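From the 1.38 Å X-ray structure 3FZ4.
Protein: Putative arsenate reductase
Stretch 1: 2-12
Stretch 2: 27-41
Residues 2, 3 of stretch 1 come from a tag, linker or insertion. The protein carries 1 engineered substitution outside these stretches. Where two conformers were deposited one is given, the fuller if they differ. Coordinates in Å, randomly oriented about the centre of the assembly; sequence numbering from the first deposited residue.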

ATOM      1  N   ASN A   2      -0.125  -7.113  19.365  1.00 30.49           N
ATOM      2  CA  ASN A   2      -0.178  -6.737  17.919  0.50 29.36           C
ATOM      3  C   ASN A   2       0.262  -5.298  17.677  1.00 28.40           C
ATOM      4  O   ASN A   2      -0.291  -4.354  18.277  1.00 29.23           O
ATOM      5  N   ALA A   3       1.241  -5.134  16.785  1.00 25.52           N
ATOM      6  CA  ALA A   3       1.934  -3.856  16.583  1.00 21.85           C
ATOM      7  C   ALA A   3       0.985  -2.766  16.072  1.00 20.09           C
ATOM      8  O   ALA A   3       0.075  -3.050  15.284  1.00 21.59           O
HETATM    9  N   MSE A   4       1.172  -1.530  16.533  1.00 19.70           N
HETATM   10  CA  MSE A   4       0.422  -0.415  15.975  0.50 18.80           C
HETATM   11  C   MSE A   4       0.709  -0.270  14.485  1.00 17.68           C
HETATM   12  O   MSE A   4      -0.191   0.106  13.723  1.00 19.10           O
ATOM     13  N   LEU A   5       1.954  -0.562  14.073  1.00 15.95           N
ATOM     14  CA  LEU A   5       2.348  -0.434  12.651  1.00 12.07           C
ATOM     15  C   LEU A   5       2.260  -1.740  11.905  1.00 10.52           C
ATOM     16  O   LEU A   5       2.754  -2.794  12.356  1.00 12.14           O
ATOM     17  N   THR A   6       1.603  -1.667  10.750  1.00  9.39           N
ATOM     18  CA  THR A   6       1.546  -2.775   9.793  1.00  8.96           C
ATOM     19  C   THR A   6       2.312  -2.340   8.526  1.00  7.85           C
ATOM     20  O   THR A   6       2.113  -1.217   8.034  1.00  8.88           O
ATOM     21  N   PHE A   7       3.217  -3.198   8.075  1.00  7.85           N
ATOM     22  CA  PHE A   7       4.106  -2.918   6.947  1.00  7.89           C
ATOM     23  C   PHE A   7       3.814  -3.940   5.852  1.00  7.71           C
ATOM     24  O   PHE A   7       4.074  -5.127   6.035  1.00  9.30           O
ATOM     25  N   TYR A   8       3.231  -3.477   4.752  1.00  7.66           N
ATOM     26  CA  TYR A   8       2.922  -4.367   3.634  1.00  9.25           C
ATOM     27  C   TYR A   8       4.062  -4.348   2.630  1.00  9.20           C
ATOM     28  O   TYR A   8       4.490  -3.276   2.184  1.00 10.21           O
ATOM     29  N   GLU A   9       4.556  -5.527   2.269  1.00  9.36           N
ATOM     30  CA  GLU A   9       5.783  -5.645   1.469  1.00 10.76           C
ATOM     31  C   GLU A   9       5.670  -6.846   0.544  1.00 10.89           C
ATOM     32  O   GLU A   9       4.686  -7.572   0.567  1.00 11.03           O
ATOM     33  N   TYR A  10       6.704  -7.064  -0.252  1.00 12.50           N
ATOM     34  CA  TYR A  10       6.783  -8.194  -1.178  1.00 13.42           C
ATOM     35  C   TYR A  10       8.268  -8.540  -1.349  1.00 15.66           C
ATOM     36  O   TYR A  10       9.088  -7.642  -1.309  1.00 15.00           O
ATOM     37  N   PRO A  11       8.616  -9.834  -1.555  1.00 16.36           N
ATOM     38  CA  PRO A  11      10.057 -10.172  -1.645  1.00 17.98           C
ATOM     39  C   PRO A  11      10.792  -9.487  -2.785  1.00 18.42           C
ATOM     40  O   PRO A  11      11.933  -9.037  -2.576  1.00 21.68           O
ATOM     41  N   LYS A  12      10.179  -9.397  -3.960  1.00 17.85           N
ATOM     42  CA  LYS A  12      10.828  -8.742  -5.104  1.00 18.84           C
ATOM     43  C   LYS A  12      10.395  -7.290  -5.128  1.00 18.27           C
ATOM     44  O   LYS A  12       9.525  -6.863  -5.910  1.00 20.37           O
ATOM     45  N   ALA A  27      14.079   0.682  15.243  1.00 12.14           N
ATOM     46  CA  ALA A  27      13.553  -0.213  16.269  1.00 12.23           C
ATOM     47  C   ALA A  27      12.083   0.101  16.574  1.00 12.35           C
ATOM     48  O   ALA A  27      11.613  -0.002  17.701  1.00 13.15           O
ATOM     49  N   TRP A  28      11.354   0.494  15.526  1.00 12.84           N
ATOM     50  CA  TRP A  28       9.906   0.638  15.646  1.00 13.38           C
ATOM     51  C   TRP A  28       9.241  -0.745  15.574  1.00 13.50           C
ATOM     52  O   TRP A  28       9.669  -1.589  14.795  1.00 16.54           O
ATOM     53  N   ASP A  29       8.229  -0.987  16.401  1.00 13.76           N
ATOM     54  CA  ASP A  29       7.490  -2.241  16.283  0.50 13.53           C
ATOM     55  C   ASP A  29       6.625  -2.238  15.046  1.00 12.03           C
ATOM     56  O   ASP A  29       5.912  -1.281  14.773  1.00 13.41           O
ATOM     57  N   TYR A  30       6.731  -3.290  14.262  1.00 11.52           N
ATOM     58  CA  TYR A  30       5.858  -3.427  13.106  1.00 10.85           C
ATOM     59  C   TYR A  30       5.551  -4.898  12.850  1.00 10.41           C
ATOM     60  O   TYR A  30       6.330  -5.795  13.223  1.00 11.97           O
ATOM     61  N   ASP A  31       4.432  -5.130  12.168  1.00 10.81           N
ATOM     62  CA  ASP A  31       4.031  -6.450  11.678  0.50 11.02           C
ATOM     63  C   ASP A  31       4.180  -6.440  10.164  1.00 10.94           C
ATOM     64  O   ASP A  31       3.464  -5.681   9.499  1.00 11.51           O
ATOM     65  N   ALA A  32       5.081  -7.241   9.621  1.00 10.61           N
ATOM     66  CA  ALA A  32       5.297  -7.307   8.182  1.00 11.11           C
ATOM     67  C   ALA A  32       4.303  -8.295   7.591  1.00 11.11           C
ATOM     68  O   ALA A  32       4.197  -9.453   8.027  1.00 13.75           O
ATOM     69  N   ILE A  33       3.613  -7.862   6.547  1.00  9.43           N
ATOM     70  CA  ILE A  33       2.629  -8.696   5.859  1.00  9.84           C
ATOM     71  C   ILE A  33       2.964  -8.748   4.377  1.00  9.23           C
ATOM     72  O   ILE A  33       3.244  -7.694   3.777  1.00  9.81           O
ATOM     73  N   ASP A  34       2.879  -9.943   3.776  1.00  9.28           N
ATOM     74  CA  ASP A  34       3.126 -10.057   2.337  1.00  9.12           C
ATOM     75  C   ASP A  34       1.887  -9.619   1.595  1.00  8.97           C
ATOM     76  O   ASP A  34       0.817 -10.200   1.762  1.00  9.74           O
ATOM     77  N   ILE A  35       2.027  -8.562   0.797  1.00  9.46           N
ATOM     78  CA  ILE A  35       0.898  -7.932   0.164  1.00  9.89           C
ATOM     79  C   ILE A  35       0.244  -8.802  -0.918  1.00  9.63           C
ATOM     80  O   ILE A  35      -0.934  -8.632  -1.216  1.00 11.33           O
ATOM     81  N   LYS A  36       1.007  -9.731  -1.499  1.00  9.92           N
ATOM     82  CA  LYS A  36       0.428 -10.651  -2.467  0.50 11.10           C
ATOM     83  C   LYS A  36      -0.312 -11.786  -1.749  1.00 10.67           C
ATOM     84  O   LYS A  36      -1.444 -12.114  -2.117  1.00 11.72           O
ATOM     85  N   LYS A  37       0.307 -12.371  -0.733  1.00 11.21           N
ATOM     86  CA  LYS A  37      -0.328 -13.506  -0.060  1.00 11.74           C
ATOM     87  C   LYS A  37      -1.524 -13.094   0.781  1.00 11.97           C
ATOM     88  O   LYS A  37      -2.486 -13.859   0.918  1.00 13.91           O
ATOM     89  N   ASN A  38      -1.450 -11.899   1.383  1.00 12.23           N
ATOM     90  CA  ASN A  38      -2.417 -11.442   2.363  0.50 11.78           C
ATOM     91  C   ASN A  38      -2.719  -9.956   2.219  1.00 12.43           C
ATOM     92  O   ASN A  38      -2.416  -9.168   3.113  1.00 11.73           O
ATOM     93  N   PRO A  39      -3.279  -9.566   1.064  1.00 12.08           N
ATOM     94  CA  PRO A  39      -3.519  -8.140   0.861  1.00 12.51           C
ATOM     95  C   PRO A  39      -4.528  -7.591   1.863  1.00 12.53           C
ATOM     96  O   PRO A  39      -5.343  -8.348   2.412  1.00 13.64           O
ATOM     97  N   PRO A  40      -4.517  -6.276   2.094  1.00 11.35           N
ATOM     98  CA  PRO A  40      -5.544  -5.680   2.971  1.00 12.15           C
ATOM     99  C   PRO A  40      -6.970  -5.925   2.457  1.00 11.62           C
ATOM    100  O   PRO A  40      -7.209  -6.060   1.258  1.00 12.37           O
ATOM    101  N   ALA A  41      -7.914  -5.970   3.393  1.00 11.97           N
ATOM    102  CA  ALA A  41      -9.309  -6.199   3.070  1.00 12.18           C
ATOM    103  C   ALA A  41      -9.894  -5.032   2.286  1.00 11.74           C
ATOM    104  O   ALA A  41      -9.477  -3.883   2.438  1.00 11.88           O
TER

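What backbone frame sets the side chains in place? The strand of Leu5 to Glu9 runs parallel to the one that carries Asp31 to Asp34, and five hydrogen bonds, from Asp31 N to Leu5 O (2.9 Å) through Ile35 N to Glu9 O (2.8 Å), hold them in register. Because each strand is extended, its side chains alternate between two faces: Thr6, Tyr8, Asp31 and Ile33 on one, Leu5, Phe7, Glu9, Tyr30, Ala32 and Asp34 on the other.

Which bump fills the hollow on the Tyr8 face? The Tyr8 ring (chi1 m) does, with the largest covered area of any residue here. It lies among Ile33, Ile35 and Pro40: Tyr8 CE1 is 3.6 Å from Ile33 CG2 and 3.7 Å from Pro40 CD, while Tyr8 CB meets Ile35 CD1 at 4.0 Å. Ile33 (m, t) also reaches back along the strand, bringing its CD1 within 3.4 Å of Thr6 CG2. Water finishes the polar margins: one links Tyr8 OH to Asn38 O, another Thr6 OG1 to Asp31 OD2.

How does the Phe7 face fit together? Leu5 (m, t) fits beside Trp28, with Leu5 CD1 3.8 Å from Trp28 CE3. Phe7 (t) and Tyr30 (p) set their rings obliquely, and Phe7 CB comes 3.9 Å from Tyr30 CD1. Small Ala32 sits at the edge of the Phe7 ring, its CB 4.3 Å from Phe7 CD2; Glu9 (chi1 p) brings OE2 to 3.3 Å from the same Ala32 CB.

What closes the far end? Tyr10 (t) extends its ring past Asp34 and Lys36, with Asp34 OD1 near the ring edge, and Lys36 NZ donates a hydrogen bond to Tyr10 OH at 2.8 Å. Asp34 (t) turns OD1 to its own stretch, accepting from Lys37 N (2.9 Å) and weakly from Lys36 N (2.9 Å), while its OD2 lies 3.4 Å from Pro11 CD.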

ATOM      1  CB  ASN A   2      -1.568  -6.982  17.336  0.50 29.86           C
ATOM      2  CG  ASN A   2      -2.684  -6.453  18.225  0.50 30.68           C
ATOM      3  OD1 ASN A   2      -3.369  -7.224  18.894  0.50 32.19           O
ATOM      4  ND2 ASN A   2      -2.868  -5.138  18.237  0.50 31.83           N
ATOM      5  CB  ALA A   3       3.219  -4.053  15.604  1.00 18.08           C
HETATM    6  CB  MSE A   4       0.791   0.889  16.665  0.50 19.57           C
HETATM    7  CG  MSE A   4       0.072   1.113  17.964  0.50 19.46           C
HETATM    8 SE   MSE A   4       0.165   2.970  18.444  0.35 22.59          SE
HETATM    9  CE  MSE A   4       2.091   3.131  18.199  0.50 21.74           C
ATOM     10  CB  LEU A   5       3.765   0.112  12.459  1.00 12.05           C
ATOM     11  CG  LEU A   5       4.071   1.509  12.971  1.00 11.89           C
ATOM     12  CD1 LEU A   5       5.517   1.793  12.754  1.00 15.50           C
ATOM     13  CD2 LEU A   5       3.239   2.563  12.251  1.00 13.39           C
ATOM     14  CB  THR A   6       0.100  -3.149   9.460  1.00 10.45           C
ATOM     15  OG1 THR A   6      -0.565  -3.421  10.700  1.00 15.93           O
ATOM     16  CG2 THR A   6       0.044  -4.330   8.588  1.00 14.78           C
ATOM     17  CB  PHE A   7       5.560  -3.010   7.433  1.00  7.92           C
ATOM     18  CG  PHE A   7       6.583  -2.832   6.357  1.00  8.12           C
ATOM     19  CD1 PHE A   7       6.735  -1.595   5.699  1.00  8.26           C
ATOM     20  CD2 PHE A   7       7.410  -3.911   6.007  1.00  9.36           C
ATOM     21  CE1 PHE A   7       7.733  -1.454   4.714  1.00  8.25           C
ATOM     22  CE2 PHE A   7       8.409  -3.763   5.031  1.00 11.01           C
ATOM     23  CZ  PHE A   7       8.548  -2.551   4.361  1.00  9.39           C
ATOM     24  CB  TYR A   8       1.644  -3.937   2.946  1.00  9.44           C
ATOM     25  CG  TYR A   8       0.411  -4.276   3.704  1.00 10.26           C
ATOM     26  CD1 TYR A   8      -0.183  -5.510   3.521  1.00 12.61           C
ATOM     27  CD2 TYR A   8      -0.187  -3.368   4.578  1.00 12.16           C
ATOM     28  CE1 TYR A   8      -1.314  -5.873   4.229  1.00 15.52           C
ATOM     29  CE2 TYR A   8      -1.366  -3.712   5.268  1.00 14.08           C
ATOM     30  CZ  TYR A   8      -1.903  -4.980   5.080  1.00 12.77           C
ATOM     31  OH  TYR A   8      -3.051  -5.363   5.765  1.00 18.76           O
ATOM     32  CB  GLU A   9       7.010  -5.789   2.385  1.00 12.68           C
ATOM     33  CG  GLU A   9       6.926  -7.008   3.305  1.00 14.20           C
ATOM     34  CD  GLU A   9       8.255  -7.378   3.904  1.00 17.09           C
ATOM     35  OE1 GLU A   9       9.277  -6.950   3.356  1.00 21.45           O
ATOM     36  OE2 GLU A   9       8.261  -8.077   4.913  1.00 21.02           O
ATOM     37  CB  TYR A  10       6.134  -7.755  -2.497  1.00 13.84           C
ATOM     38  CG  TYR A  10       5.998  -8.869  -3.491  1.00 13.12           C
ATOM     39  CD1 TYR A  10       5.161  -9.967  -3.250  1.00 14.31           C
ATOM     40  CD2 TYR A  10       6.684  -8.815  -4.702  1.00 14.53           C
ATOM     41  CE1 TYR A  10       5.060 -11.028  -4.191  1.00 16.54           C
ATOM     42  CE2 TYR A  10       6.565  -9.839  -5.649  1.00 15.41           C
ATOM     43  CZ  TYR A  10       5.757 -10.930  -5.385  1.00 15.46           C
ATOM     44  OH  TYR A  10       5.663 -11.941  -6.320  1.00 18.71           O
ATOM     45  CB  PRO A  11      10.042 -11.697  -1.857  1.00 19.36           C
ATOM     46  CG  PRO A  11       8.788 -12.119  -1.124  1.00 18.90           C
ATOM     47  CD  PRO A  11       7.791 -11.063  -1.560  1.00 16.96           C
ATOM     48  CB  LYS A  12      10.471  -9.427  -6.422  1.00 19.79           C
ATOM     49  CG  LYS A  12      11.324  -8.937  -7.591  1.00 22.44           C
ATOM     50  CD  LYS A  12      10.910  -9.527  -8.949  1.00 26.55           C
ATOM     51  CE  LYS A  12      11.409  -8.643 -10.095  1.00 30.37           C
ATOM     52  NZ  LYS A  12      12.882  -8.681 -10.261  1.00 34.43           N
ATOM     53  CB  ALA A  27      14.454  -0.254  17.548  1.00 13.00           C
ATOM     54  CB  TRP A  28       9.375   1.518  14.533  1.00 13.45           C
ATOM     55  CG  TRP A  28       9.644   2.994  14.713  1.00 13.98           C
ATOM     56  CD1 TRP A  28      10.333   3.605  15.739  1.00 15.98           C
ATOM     57  CD2 TRP A  28       9.282   4.039  13.800  1.00 13.78           C
ATOM     58  NE1 TRP A  28      10.384   4.962  15.533  1.00 16.55           N
ATOM     59  CE2 TRP A  28       9.743   5.263  14.353  1.00 15.29           C
ATOM     60  CE3 TRP A  28       8.571   4.066  12.584  1.00 15.14           C
ATOM     61  CZ2 TRP A  28       9.551   6.499  13.708  1.00 17.43           C
ATOM     62  CZ3 TRP A  28       8.391   5.298  11.952  1.00 14.46           C
ATOM     63  CH2 TRP A  28       8.870   6.485  12.524  1.00 16.72           C
ATOM     64  CB  ASP A  29       6.629  -2.488  17.504  0.50 14.61           C
ATOM     65  CG  ASP A  29       7.443  -2.561  18.753  0.50 16.36           C
ATOM     66  OD1 ASP A  29       7.863  -3.674  19.109  0.50 16.69           O
ATOM     67  OD2 ASP A  29       7.699  -1.503  19.340  0.50 18.03           O
ATOM     68  CB  TYR A  30       6.472  -2.796  11.843  1.00 11.96           C
ATOM     69  CG  TYR A  30       7.732  -3.481  11.386  1.00 10.76           C
ATOM     70  CD1 TYR A  30       7.708  -4.467  10.394  1.00 13.27           C
ATOM     71  CD2 TYR A  30       8.963  -3.178  11.968  1.00 11.21           C
ATOM     72  CE1 TYR A  30       8.849  -5.120   9.999  1.00 13.78           C
ATOM     73  CE2 TYR A  30      10.114  -3.813  11.564  1.00 12.94           C
ATOM     74  CZ  TYR A  30      10.052  -4.802  10.575  1.00 13.09           C
ATOM     75  OH  TYR A  30      11.145  -5.485  10.120  1.00 14.96           O
ATOM     76  CB  ASP A  31       2.572  -6.659  12.074  0.50 12.10           C
ATOM     77  CG  ASP A  31       2.006  -7.987  11.617  0.50 11.99           C
ATOM     78  OD1 ASP A  31       2.759  -8.982  11.471  0.50 12.55           O
ATOM     79  OD2 ASP A  31       0.771  -8.031  11.434  0.50 16.14           O
ATOM     80  CB  ALA A  32       6.734  -7.713   7.856  1.00 12.68           C
ATOM     81  CB  ILE A  33       1.225  -8.120   6.022  1.00 10.79           C
ATOM     82  CG1 ILE A  33       0.840  -8.041   7.506  1.00 13.08           C
ATOM     83  CG2 ILE A  33       0.212  -8.951   5.219  1.00 12.86           C
ATOM     84  CD1 ILE A  33      -0.586  -7.594   7.753  1.00 16.14           C
ATOM     85  CB  ASP A  34       3.553 -11.494   1.986  1.00  9.76           C
ATOM     86  CG  ASP A  34       3.905 -11.668   0.512  1.00 11.56           C
ATOM     87  OD1 ASP A  34       3.021 -11.444  -0.335  1.00 12.30           O
ATOM     88  OD2 ASP A  34       5.048 -12.053   0.203  1.00 16.39           O
ATOM     89  CB  ILE A  35       1.330  -6.533  -0.362  1.00 10.51           C
ATOM     90  CG1 ILE A  35       0.143  -5.601  -0.523  1.00 11.23           C
ATOM     91  CG2 ILE A  35       2.151  -6.631  -1.650  1.00 12.05           C
ATOM     92  CD1 ILE A  35       0.522  -4.165  -0.917  1.00 11.53           C
ATOM     93  CB  LYS A  36       1.486 -11.185  -3.437  0.50 12.12           C
ATOM     94  CG  LYS A  36       0.915 -12.073  -4.554  0.50 13.75           C
ATOM     95  CD  LYS A  36       1.975 -12.442  -5.599  0.50 17.39           C
ATOM     96  CE  LYS A  36       2.584 -13.832  -5.364  0.50 18.11           C
ATOM     97  NZ  LYS A  36       3.860 -14.090  -6.144  0.50 16.17           N
ATOM     98  CB  LYS A  37       0.668 -14.174   0.859  1.00 13.40           C
ATOM     99  CG  LYS A  37       1.818 -14.785   0.179  1.00 14.97           C
ATOM    100  CD  LYS A  37       2.618 -15.479   1.266  1.00 20.42           C
ATOM    101  CE  LYS A  37       3.875 -15.972   0.756  1.00 21.27           C
ATOM    102  NZ  LYS A  37       4.675 -16.518   1.896  1.00 21.30           N
ATOM    103  CB  ASN A  38      -1.897 -11.772   3.771  0.50 11.68           C
ATOM    104  CG  ASN A  38      -1.678 -13.266   3.971  0.50 10.81           C
ATOM    105  OD1 ASN A  38      -2.622 -14.047   3.913  0.50 12.57           O
ATOM    106  ND2 ASN A  38      -0.427 -13.661   4.189  0.50 10.50           N
ATOM    107  CB  PRO A  39      -4.100  -8.081  -0.557  1.00 13.59           C
ATOM    108  CG  PRO A  39      -4.633  -9.418  -0.817  1.00 14.15           C
ATOM    109  CD  PRO A  39      -3.741 -10.374  -0.085  1.00 13.03           C
ATOM    110  CB  PRO A  40      -5.208  -4.192   2.971  1.00 12.38           C
ATOM    111  CG  PRO A  40      -4.371  -3.990   1.741  1.00 13.56           C
ATOM    112  CD  PRO A  40      -3.668  -5.273   1.443  1.00 12.29           C
ATOM    113  CB  ALA A  41     -10.090  -6.391   4.349  1.00 13.82           C
TER
HETATM  114  O   HOH W   1       4.085   0.136  16.399  1.00 32.02           O
HETATM  115  O   HOH W   2      -0.895  -5.924  11.873  1.00 32.16           O
HETATM  116  O   HOH W   3      -3.682  -8.195   5.346  1.00 19.63           O